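Local structure of glycosyl hydrolase (Rhizobium leguminosarum bv. trifolii, 5NDX) at residues K228-N236 and H413-S421. The protein is a family 39 glycoside hydrolase and bacterial orthologue of human alpha-L-iduronidase that probably cleaves O-glycosidic bonds. The protein carries 2 engineered substitutions. Residues are numbered along the deposited sequence; the frame is centred on the assembly and turned at random. Where two conformers were deposited one is given.
Sequences KEDLTPKTN and HSVDAINRS. With SO4 (sulfate ion), chain C.
Asp-416 grips Thr-235 with both carboxylate oxygens. The hydroxyl OG1 of Thr-235 donates to the syn lone pair of Asp-416 OD1 at 2.7 Å. The backbone N of Thr-235 reaches Asp-416 OD2 at 3.3 Å, from above the carboxylate plane (42° out of it). Water 2 donates to the same OD2 and accepts from the N of Asn-236. The side chain of Asp-416 starts with CG beside its own backbone N (chi1 -74°), which carries the carboxylate across to the other loop. There Asp-416 OD2 lies 3.2 Å from Pro-233 O, two acceptors side by side. The N-H of Thr-235, water 2 and Arg-290 probably offset this closeness.

Beside this polar grip, the methyl CG2 of Thr-232 lies against the carbonyl O of Asp-416 at 3.5 Å. The apolar pair is Ile-418 CD1 and Pro-233 CD, 4.1 Å apart, and the two side chains cross at about a right angle. Water 1 bridges Thr-232 OG1 and the N of Ile-418, accepting from the latter. Lys-234 folds back along its own segment, and its NZ donates to Thr-232 O at 2.9 Å, in the carbonyl plane.

Arg-290 of helix 282-300 forms the second shell: it salt-bridges Asp-416 OD1 and hydrogen-bonds Thr-235 OG1. Gln-294 also bonds to that hydroxyl, and Tyr-283 to Asp-416 O. With an alanine in place of Asp-416, the OG1 and N of Thr-235 would probably lose their shared acceptor group, and Arg-290 its charged mate.

The contact joins two parts of the fold. Residues 228-236 lead from barrel strand 216-219 into helix 235-252, a beta-alpha connection of the TIM barrel. Residues 413-421 link strands 407-413 and 422-431 of the beta domain packed against it. This is an interdomain contact of a family 39 enzyme, away from the ligand pocket.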
ATOM      1  N   LYS A 228       7.553   7.981 -22.374  1.00 38.35           N
ATOM      2  CA  LYS A 228       7.869   9.339 -21.946  1.00 38.86           C
ATOM      3  C   LYS A 228       6.680  10.252 -22.102  1.00 35.82           C
ATOM      4  O   LYS A 228       6.658  11.333 -21.489  1.00 36.02           O
ATOM      5  CB  LYS A 228       8.972   9.965 -22.809  1.00 43.68           C
ATOM      6  CG  LYS A 228      10.241   9.170 -22.937  1.00 47.78           C
ATOM      7  CD  LYS A 228      10.841   9.007 -21.582  1.00 51.26           C
ATOM      8  CE  LYS A 228      12.174   8.272 -21.659  1.00 55.32           C
ATOM      9  NZ  LYS A 228      12.533   8.061 -20.229  1.00 61.08           N
ATOM     10  N   GLU A 229       5.725   9.853 -22.936  1.00 33.43           N
ATOM     11  CA  GLU A 229       4.476  10.599 -23.083  1.00 35.64           C
ATOM     12  C   GLU A 229       3.528  10.222 -21.973  1.00 34.73           C
ATOM     13  O   GLU A 229       3.554   9.087 -21.508  1.00 33.59           O
ATOM     14  CB  GLU A 229       3.798  10.312 -24.419  1.00 37.32           C
ATOM     15  CG  GLU A 229       4.368  11.181 -25.535  1.00 40.63           C
ATOM     16  CD  GLU A 229       5.744  10.765 -25.929  1.00 42.51           C
ATOM     17  OE1 GLU A 229       5.857   9.617 -26.336  1.00 43.50           O
ATOM     18  OE2 GLU A 229       6.682  11.556 -25.805  1.00 47.35           O
ATOM     19  N   ASP A 230       2.676  11.155 -21.595  1.00 33.86           N
ATOM     20  CA  ASP A 230       1.571  10.871 -20.664  1.00 35.56           C
ATOM     21  C   ASP A 230       0.403  10.155 -21.299  1.00 35.05           C
ATOM     22  O   ASP A 230      -0.679  10.707 -21.503  1.00 36.38           O
ATOM     23  CB  ASP A 230       1.091  12.147 -19.975  1.00 37.12           C
ATOM     24  CG  ASP A 230       2.065  12.639 -18.923  1.00 40.12           C
ATOM     25  OD1 ASP A 230       3.063  11.975 -18.609  1.00 40.99           O
ATOM     26  OD2 ASP A 230       1.836  13.726 -18.397  1.00 48.96           O
ATOM     27  N   LEU A 231       0.625   8.897 -21.621  1.00 34.35           N
ATOM     28  CA  LEU A 231      -0.428   8.078 -22.127  1.00 34.81           C
ATOM     29  C   LEU A 231      -1.474   7.884 -21.012  1.00 35.17           C
ATOM     30  O   LEU A 231      -1.169   7.998 -19.807  1.00 33.62           O
ATOM     31  CB  LEU A 231       0.155   6.733 -22.578  1.00 34.61           C
ATOM     32  CG  LEU A 231       1.247   6.782 -23.652  1.00 35.06           C
ATOM     33  CD1 LEU A 231       1.624   5.350 -24.033  1.00 36.04           C
ATOM     34  CD2 LEU A 231       0.877   7.549 -24.900  1.00 34.93           C
ATOM     35  N   THR A 232      -2.701   7.629 -21.443  1.00 34.39           N
ATOM     36  CA  THR A 232      -3.864   7.598 -20.566  1.00 35.80           C
ATOM     37  C   THR A 232      -4.095   6.172 -20.022  1.00 34.29           C
ATOM     38  O   THR A 232      -4.316   5.268 -20.799  1.00 35.83           O
ATOM     39  CB  THR A 232      -5.106   8.097 -21.326  1.00 34.74           C
ATOM     40  OG1 THR A 232      -4.916   9.491 -21.600  1.00 36.45           O
ATOM     41  CG2 THR A 232      -6.337   7.979 -20.454  1.00 34.94           C
ATOM     42  N   PRO A 233      -3.997   5.953 -18.708  1.00 34.13           N
ATOM     43  CA  PRO A 233      -4.374   4.608 -18.190  1.00 34.91           C
ATOM     44  C   PRO A 233      -5.763   4.118 -18.646  1.00 35.90           C
ATOM     45  O   PRO A 233      -6.693   4.897 -18.661  1.00 38.67           O
ATOM     46  CB  PRO A 233      -4.383   4.806 -16.664  1.00 34.18           C
ATOM     47  CG  PRO A 233      -3.399   5.925 -16.431  1.00 34.08           C
ATOM     48  CD  PRO A 233      -3.595   6.862 -17.623  1.00 33.65           C
ATOM     49  N   LYS A 234      -5.882   2.859 -19.047  1.00 36.33           N
ATOM     50  CA  LYS A 234      -7.178   2.225 -19.379  1.00 39.34           C
ATOM     51  C   LYS A 234      -7.544   1.266 -18.227  1.00 35.50           C
ATOM     52  O   LYS A 234      -7.181   0.101 -18.249  1.00 34.91           O
ATOM     53  CB  LYS A 234      -7.082   1.418 -20.715  1.00 45.19           C
ATOM     54  CG  LYS A 234      -7.190   2.246 -21.995  1.00 52.54           C
ATOM     55  CD  LYS A 234      -6.378   3.538 -21.892  1.00 61.86           C
ATOM     56  CE  LYS A 234      -6.111   4.348 -23.189  1.00 65.24           C
ATOM     57  NZ  LYS A 234      -4.644   4.264 -23.526  1.00 62.28           N
ATOM     58  N   THR A 235      -8.192   1.780 -17.206  1.00 34.62           N
ATOM     59  CA  THR A 235      -8.318   1.033 -15.963  1.00 34.73           C
ATOM     60  C   THR A 235      -9.246  -0.180 -16.130  1.00 34.15           C
ATOM     61  O   THR A 235      -8.932  -1.267 -15.621  1.00 32.20           O
ATOM     62  CB  THR A 235      -8.754   1.919 -14.787  1.00 33.44           C
ATOM     63  OG1 THR A 235      -9.941   2.634 -15.133  1.00 33.48           O
ATOM     64  CG2 THR A 235      -7.697   2.915 -14.454  1.00 34.56           C
ATOM     65  N   ASN A 236     -10.378   0.002 -16.795  1.00 34.94           N
ATOM     66  CA  ASN A 236     -11.291  -1.125 -17.025  1.00 37.95           C
ATOM     67  C   ASN A 236     -10.657  -2.273 -17.800  1.00 38.39           C
ATOM     68  O   ASN A 236     -11.045  -3.451 -17.578  1.00 37.80           O
ATOM     69  CB  ASN A 236     -12.641  -0.685 -17.648  1.00 40.22           C
ATOM     70  CG  ASN A 236     -13.721  -0.330 -16.574  1.00 43.21           C
ATOM     71  OD1 ASN A 236     -14.368   0.727 -16.649  1.00 49.94           O
ATOM     72  ND2 ASN A 236     -13.926  -1.186 -15.620  1.00 40.06           N
ATOM     73  N   HIS A 413     -14.140  10.152  -7.233  1.00 29.32           N
ATOM     74  CA  HIS A 413     -14.508  10.869  -8.476  1.00 30.13           C
ATOM     75  C   HIS A 413     -13.259  10.868  -9.324  1.00 30.28           C
ATOM     76  O   HIS A 413     -12.296  11.568  -9.020  1.00 29.35           O
ATOM     77  CB  HIS A 413     -15.007  12.237  -8.108  1.00 30.43           C
ATOM     78  CG  HIS A 413     -15.758  12.963  -9.179  1.00 30.50           C
ATOM     79  ND1 HIS A 413     -16.268  12.373 -10.327  1.00 34.26           N
ATOM     80  CD2 HIS A 413     -16.126  14.254  -9.246  1.00 30.34           C
ATOM     81  CE1 HIS A 413     -16.907  13.274 -11.053  1.00 30.19           C
ATOM     82  NE2 HIS A 413     -16.856  14.420 -10.408  1.00 32.02           N
ATOM     83  N   SER A 414     -13.235   9.957 -10.283  1.00 28.95           N
ATOM     84  CA  SER A 414     -12.047   9.662 -11.031  1.00 31.17           C
ATOM     85  C   SER A 414     -12.447   9.142 -12.411  1.00 32.36           C
ATOM     86  O   SER A 414     -13.321   8.258 -12.532  1.00 29.80           O
ATOM     87  CB  SER A 414     -11.200   8.615 -10.293  1.00 31.20           C
ATOM     88  OG  SER A 414     -10.132   8.095 -11.070  1.00 30.06           O
ATOM     89  N   VAL A 415     -11.803   9.706 -13.441  1.00 32.13           N
ATOM     90  CA  VAL A 415     -11.845   9.152 -14.809  1.00 32.11           C
ATOM     91  C   VAL A 415     -10.405   8.863 -15.288  1.00 32.64           C
ATOM     92  O   VAL A 415      -9.424   9.404 -14.738  1.00 31.27           O
ATOM     93  CB  VAL A 415     -12.520  10.128 -15.809  1.00 33.89           C
ATOM     94  CG1 VAL A 415     -14.001  10.383 -15.434  1.00 33.87           C
ATOM     95  CG2 VAL A 415     -11.785  11.477 -15.874  1.00 33.42           C
ATOM     96  N   ASP A 416     -10.295   8.047 -16.330  1.00 31.05           N
ATOM     97  CA  ASP A 416      -9.009   7.676 -16.885  1.00 32.59           C
ATOM     98  C   ASP A 416      -8.247   8.895 -17.393  1.00 31.73           C
ATOM     99  O   ASP A 416      -7.035   9.010 -17.178  1.00 29.39           O
ATOM    100  CB  ASP A 416      -9.224   6.662 -18.015  1.00 34.58           C
ATOM    101  CG  ASP A 416      -9.589   5.287 -17.491  1.00 36.34           C
ATOM    102  OD1 ASP A 416      -9.615   5.055 -16.267  1.00 40.89           O
ATOM    103  OD2 ASP A 416      -9.835   4.402 -18.297  1.00 42.43           O
ATOM    104  N   ALA A 417      -8.952   9.829 -18.026  1.00 32.29           N
ATOM    105  CA  ALA A 417      -8.262  10.998 -18.584  1.00 35.67           C
ATOM    106  C   ALA A 417      -7.680  11.889 -17.496  1.00 35.13           C
ATOM    107  O   ALA A 417      -8.351  12.291 -16.512  1.00 37.91           O
ATOM    108  CB  ALA A 417      -9.150  11.778 -19.566  1.00 35.82           C
ATOM    109  N   ILE A 418      -6.414  12.209 -17.691  1.00 34.36           N
ATOM    110  CA  ILE A 418      -5.599  12.944 -16.711  1.00 35.92           C
ATOM    111  C   ILE A 418      -5.930  14.437 -16.668  1.00 35.19           C
ATOM    112  O   ILE A 418      -5.896  15.066 -15.642  1.00 36.09           O
ATOM    113  CB  ILE A 418      -4.108  12.763 -17.077  1.00 37.56           C
ATOM    114  CG1 ILE A 418      -3.735  11.282 -16.857  1.00 39.51           C
ATOM    115  CG2 ILE A 418      -3.203  13.632 -16.205  1.00 39.18           C
ATOM    116  CD1 ILE A 418      -2.614  10.836 -17.754  1.00 41.08           C
ATOM    117  N   ASN A 419      -6.264  14.969 -17.817  1.00 34.67           N
ATOM    118  CA  ASN A 419      -6.447  16.363 -18.133  0.50 37.43           C
ATOM    119  C   ASN A 419      -7.920  16.797 -17.980  1.00 38.28           C
ATOM    120  O   ASN A 419      -8.314  17.730 -18.678  1.00 43.72           O
ATOM    121  CB  ASN A 419      -6.054  16.509 -19.640  0.50 38.43           C
ATOM    122  CG  ASN A 419      -6.864  15.555 -20.536  0.50 38.30           C
ATOM    123  OD1 ASN A 419      -7.962  15.866 -20.906  0.50 42.37           O
ATOM    124  ND2 ASN A 419      -6.359  14.355 -20.772  0.50 39.69           N
ATOM    125  N   ARG A 420      -8.751  16.059 -17.222  1.00 36.59           N
ATOM    126  CA  ARG A 420     -10.155  16.423 -17.018  1.00 38.28           C
ATOM    127  C   ARG A 420     -10.348  16.902 -15.594  1.00 36.63           C
ATOM    128  O   ARG A 420      -9.755  16.344 -14.660  1.00 36.28           O
ATOM    129  CB  ARG A 420     -11.085  15.263 -17.294  1.00 43.67           C
ATOM    130  CG  ARG A 420     -11.062  14.799 -18.746  1.00 54.30           C
ATOM    131  CD  ARG A 420     -12.326  15.099 -19.547  1.00 60.20           C
ATOM    132  NE  ARG A 420     -13.489  14.544 -18.847  1.00 70.19           N
ATOM    133  CZ  ARG A 420     -13.908  13.269 -18.875  1.00 71.52           C
ATOM    134  NH1 ARG A 420     -13.291  12.305 -19.599  1.00 74.12           N
ATOM    135  NH2 ARG A 420     -14.980  12.954 -18.154  1.00 69.54           N
ATOM    136  N   SER A 421     -11.107  17.975 -15.459  1.00 33.80           N
ATOM    137  CA  SER A 421     -11.405  18.654 -14.209  1.00 34.03           C
ATOM    138  C   SER A 421     -12.926  18.810 -14.131  1.00 35.17           C
ATOM    139  O   SER A 421     -13.643  18.489 -15.052  1.00 35.88           O
ATOM    140  CB  SER A 421     -10.726  20.021 -14.145  1.00 32.72           C
ATOM    141  OG  SER A 421     -11.214  20.846 -15.213  1.00 34.36           O
TER
HETATM  142  S   SO4 C 702      13.710  11.924 -18.777  0.50 59.86           S
HETATM  143  O1  SO4 C 702      13.756  10.537 -18.459  1.00140.29           O
HETATM  144  O2  SO4 C 702      12.355  12.368 -18.685  0.50 64.04           O
HETATM  145  O3  SO4 C 702      14.201  12.009 -20.121  1.00139.94           O
HETATM  146  O4  SO4 C 702      14.505  12.738 -17.912  0.50 68.59           O
HETATM  147  O   HOH W   1      -5.178  11.704 -20.282  1.00 42.44           O
HETATM  148  O   HOH W   2     -11.361   2.350 -18.405  1.00 42.61           O